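PDB 6GY4: protein bicaudal C homolog 1 from Homo sapiens, which probably binds RNA through its KH domains, of which this chain is the N-terminal one. Local coordinates for residues A[5-10]-A[73-78]; A[35-38]-A[43-46]. All coordinates share one frame; numbering follows the deposited sequence.

Contact 1. Residues A[5-10]-A[73-78]; sequences ERFRVD and EAKEMI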
# COMPACT_ATOMS: atom_id res chain seq x y z
N GLU A 5 4.01 -9.18 3.07
CA GLU A 5 2.60 -9.38 3.36
C GLU A 5 1.76 -9.05 2.14
O GLU A 5 1.97 -8.02 1.49
CB GLU A 5 2.17 -8.52 4.55
CG GLU A 5 0.84 -8.91 5.15
CD GLU A 5 0.69 -8.44 6.58
OE1 GLU A 5 1.69 -7.98 7.16
OE2 GLU A 5 -0.44 -8.52 7.11
N ARG A 6 0.80 -9.92 1.84
CA ARG A 6 -0.09 -9.80 0.69
C ARG A 6 -1.53 -9.84 1.18
O ARG A 6 -1.95 -10.84 1.78
CB ARG A 6 0.19 -10.93 -0.31
CG ARG A 6 -0.87 -11.11 -1.39
CD ARG A 6 -0.41 -12.18 -2.38
NE ARG A 6 -1.46 -12.54 -3.33
CZ ARG A 6 -2.31 -13.54 -3.15
NH1 ARG A 6 -2.25 -14.29 -2.05
NH2 ARG A 6 -3.23 -13.81 -4.07
N PHE A 7 -2.28 -8.77 0.93
CA PHE A 7 -3.63 -8.65 1.46
C PHE A 7 -4.54 -8.01 0.42
O PHE A 7 -4.09 -7.28 -0.47
CB PHE A 7 -3.65 -7.84 2.76
CG PHE A 7 -2.96 -6.51 2.66
CD1 PHE A 7 -3.66 -5.38 2.28
CD2 PHE A 7 -1.61 -6.38 2.94
CE1 PHE A 7 -3.04 -4.15 2.19
CE2 PHE A 7 -0.97 -5.16 2.84
CZ PHE A 7 -1.69 -4.04 2.47
N ARG A 8 -5.84 -8.28 0.55
CA ARG A 8 -6.82 -7.81 -0.41
C ARG A 8 -7.23 -6.37 -0.12
O ARG A 8 -7.32 -5.96 1.04
CB ARG A 8 -8.05 -8.71 -0.41
N VAL A 9 -7.49 -5.60 -1.18
CA VAL A 9 -7.96 -4.23 -1.07
C VAL A 9 -9.12 -4.04 -2.04
O VAL A 9 -9.27 -4.77 -3.02
CB VAL A 9 -6.85 -3.19 -1.37
CG1 VAL A 9 -5.74 -3.27 -0.33
CG2 VAL A 9 -6.29 -3.37 -2.78
N ASP A 10 -9.94 -3.03 -1.76
CA ASP A 10 -11.09 -2.76 -2.61
C ASP A 10 -10.63 -2.35 -4.00
O ASP A 10 -9.77 -1.48 -4.16
CB ASP A 10 -11.96 -1.66 -1.99
CG ASP A 10 -13.29 -1.50 -2.70
OD1 ASP A 10 -14.26 -2.18 -2.32
OD2 ASP A 10 -13.35 -0.70 -3.66
N GLU A 73 3.08 -1.09 9.65
CA GLU A 73 2.67 0.32 9.64
C GLU A 73 2.22 0.75 8.25
O GLU A 73 1.32 1.59 8.12
CB GLU A 73 3.81 1.20 10.12
CG GLU A 73 4.19 1.02 11.58
CD GLU A 73 5.49 1.70 11.92
OE1 GLU A 73 6.16 2.19 10.99
OE2 GLU A 73 5.85 1.74 13.12
N ALA A 74 2.83 0.20 7.20
CA ALA A 74 2.38 0.50 5.85
C ALA A 74 1.01 -0.10 5.59
O ALA A 74 0.17 0.51 4.92
CB ALA A 74 3.40 0.01 4.83
N LYS A 75 0.77 -1.31 6.11
CA LYS A 75 -0.51 -1.97 5.89
C LYS A 75 -1.65 -1.22 6.58
O LYS A 75 -2.75 -1.10 6.02
CB LYS A 75 -0.45 -3.42 6.36
CG LYS A 75 -1.74 -4.19 6.13
CD LYS A 75 -1.73 -5.53 6.85
CE LYS A 75 -3.03 -6.29 6.59
NZ LYS A 75 -3.16 -7.49 7.45
N GLU A 76 -1.41 -0.72 7.80
CA GLU A 76 -2.48 -0.03 8.51
C GLU A 76 -2.89 1.25 7.79
O GLU A 76 -4.07 1.63 7.81
CB GLU A 76 -2.04 0.29 9.95
CG GLU A 76 -1.08 1.46 10.09
CD GLU A 76 -0.93 1.94 11.52
OE1 GLU A 76 -1.59 1.36 12.41
OE2 GLU A 76 -0.15 2.89 11.75
N MET A 77 -1.94 1.91 7.12
CA MET A 77 -2.25 3.14 6.40
C MET A 77 -2.99 2.84 5.10
O MET A 77 -4.00 3.47 4.79
CB MET A 77 -0.96 3.92 6.12
CG MET A 77 -0.17 4.34 7.35
SD MET A 77 1.44 5.04 6.92
CE MET A 77 2.25 5.11 8.52
N ILE A 78 -2.47 1.89 4.32
CA ILE A 78 -3.10 1.53 3.05
C ILE A 78 -4.52 1.03 3.26
O ILE A 78 -5.45 1.41 2.54
CB ILE A 78 -2.23 0.50 2.31
CG1 ILE A 78 -0.86 1.10 1.97
CG2 ILE A 78 -2.93 -0.00 1.05
CD1 ILE A 78 0.18 0.07 1.58

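Contact 2. Residues A[35-38]-A[43-46]; sequences KIME and QIAW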
# COMPACT_ATOMS: atom_id res chain seq x y z
N LYS A 35 4.81 8.03 -0.77
CA LYS A 35 4.93 8.67 0.53
C LYS A 35 5.00 7.62 1.64
O LYS A 35 5.81 7.73 2.56
CB LYS A 35 3.77 9.63 0.77
N ILE A 36 4.15 6.59 1.55
CA ILE A 36 4.21 5.50 2.52
C ILE A 36 5.51 4.72 2.38
O ILE A 36 6.13 4.35 3.38
CB ILE A 36 2.98 4.59 2.36
CG1 ILE A 36 1.69 5.39 2.53
CG2 ILE A 36 3.03 3.43 3.35
CD1 ILE A 36 0.44 4.60 2.25
N MET A 37 5.94 4.47 1.14
CA MET A 37 7.18 3.73 0.92
C MET A 37 8.38 4.49 1.48
O MET A 37 9.25 3.90 2.11
CB MET A 37 7.36 3.46 -0.57
CG MET A 37 6.47 2.37 -1.13
SD MET A 37 6.64 2.22 -2.92
CE MET A 37 8.41 1.98 -3.06
N GLU A 38 8.44 5.80 1.24
CA GLU A 38 9.53 6.59 1.79
C GLU A 38 9.41 6.70 3.30
O GLU A 38 10.43 6.66 4.01
CB GLU A 38 9.55 7.98 1.14
N GLN A 43 8.32 -1.63 0.30
CA GLN A 43 8.15 -1.79 -1.14
C GLN A 43 6.74 -2.30 -1.41
O GLN A 43 6.34 -3.34 -0.86
CB GLN A 43 9.18 -2.77 -1.71
CG GLN A 43 10.62 -2.42 -1.36
CD GLN A 43 11.50 -2.26 -2.58
OE1 GLN A 43 11.08 -2.53 -3.71
NE2 GLN A 43 12.73 -1.81 -2.37
N ILE A 44 5.99 -1.58 -2.24
CA ILE A 44 4.59 -1.91 -2.50
C ILE A 44 4.46 -2.40 -3.94
O ILE A 44 5.13 -1.91 -4.85
CB ILE A 44 3.67 -0.70 -2.24
CG1 ILE A 44 3.87 -0.18 -0.82
CG2 ILE A 44 2.21 -1.09 -2.43
CD1 ILE A 44 3.09 1.08 -0.52
N ALA A 45 3.57 -3.37 -4.13
CA ALA A 45 3.33 -3.95 -5.45
C ALA A 45 1.85 -4.30 -5.57
O ALA A 45 1.25 -4.79 -4.61
CB ALA A 45 4.19 -5.20 -5.66
N TRP A 46 1.28 -4.04 -6.74
CA TRP A 46 -0.14 -4.27 -6.99
C TRP A 46 -0.32 -4.85 -8.38
O TRP A 46 0.47 -4.54 -9.29
CB TRP A 46 -0.95 -2.96 -6.82
CG TRP A 46 -0.52 -1.80 -7.66
CD1 TRP A 46 -0.87 -1.55 -8.96
CD2 TRP A 46 0.31 -0.70 -7.26
NE1 TRP A 46 -0.30 -0.38 -9.39
CE2 TRP A 46 0.43 0.16 -8.36
CE3 TRP A 46 0.98 -0.38 -6.07
CZ2 TRP A 46 1.19 1.33 -8.32
CZ3 TRP A 46 1.72 0.79 -6.03
CH2 TRP A 46 1.82 1.63 -7.14

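Contact 1. Residues A[5-10]-A[73-78]
The side chain of Lys75 runs along one face of the Phe7 ring, opposite in direction to the phenylalanine's own, and ends on the carboxylate of Glu5, serving both a greasy and a charged partner on strand 5-8. The tight part is the ring. Lys75 CG stands 3.8 Å from the ring centroid, displaced toward the rim and 3.5 Å from Phe7 CE2; this is a CH-pi contact between an aliphatic methylene and the ring's pi cloud. Ile78 meets the same ring at its edge, CG2 lying 4.3 Å from Phe7 CE1. With chi1 at 52°, Phe7 carries its ring between its backbone N and carbonyl carbon, the crowded position, which turns the flat group in under the helix. A large aromatic suits the place because strand and helix axes run 10.6 Å apart, nearly parallel at 13°. Strand 2-8 is an edge of the three-stranded antiparallel sheet of a type I KH domain, and the C-terminal helix 68-81 is laid on it; Phe7 also touches Ile62 and Val64 of the central strand. Toward solvent the contact thins to a single charged pair. Lys75, extended throughout, brings NZ to 2.9 Å from Glu5 OE2, a salt bridge on the anti side of the carboxylate and 29° out of its plane. Replacing Lys75 by an alanine is likely to leave Glu5 without its cationic mate across this contact and to uncover one face of Phe7. Long flexible chains suit this partly exposed margin, where Glu5 and Lys75 cross at about a right angle.

Contact 2. Residues A[35-38]-A[43-46]
Gln43, the first residue of the strand, meets the end of the Met37 side chain through its backbone: Met37 CE lies 4.2 Å from Gln43 CA. Its own CB points away from the helix, which suits a polar amide at an exposed position, while its backbone is hydrogen-bonded to Ser65 of the neighbouring strand. Ile44 comes next and turns its side chain toward helix 32-40. Here the packing is closest, with Ile44 CG1 and CD1 both 3.7 Å from Met37 CG. CG1 of Ile44 sits anti to its own carbonyl carbon (chi1 -55°), which sends the longer branch to the helix and lets CD1 share the methionine methylene. The two chains cross obliquely. Met37 runs out straight to its sulfur and then bends at chi3 (55°), laying the thioether over the start of the strand. SD is 3.9 Å from Ile44 N, a buried amide with no polar partner in the model, and CE is carried on to Gln43. A flexible, unbranched methionine can follow this bend, whereas the branched isoleucine fills the space between helix and sheet, where it also touches Ile62 and Ile78. Ala45 points its small methyl away from the helix and is hydrogen-bonded through its backbone to Lys63 of strand 61-65. At Trp46 the strand has ended; the edge of its indole receives CG2 of Ile44, and its ring meets that of Phe33. This helix, short turn and edge strand form the second-helix-to-second-strand step of the beta-alpha-alpha-beta-beta-alpha type I KH fold.

Contact 2 is nested within the chain loop that contact 1 closes, and their centres lie about 10 Å apart. Both reach the same antiparallel sheet, contact 1 through edge strand 2-8 and contact 2 through edge strand 43-45, with strand 61-65 between them. Helix 68-81 joins them directly: Ile78 CD1 packs 3.7 Å from Ile44 CD1, and Ala74 CB lies 3.7 Å from Ile36 CG2. Ile78 therefore faces the Phe7 ring on one contact and the isoleucines on the other, linking both in one hydrophobic core. No RNA is present, but in type I KH domains the elements that contact 2 joins line the nucleic-acid groove, so contact 2 probably lies beside it; contact 1 joins neither.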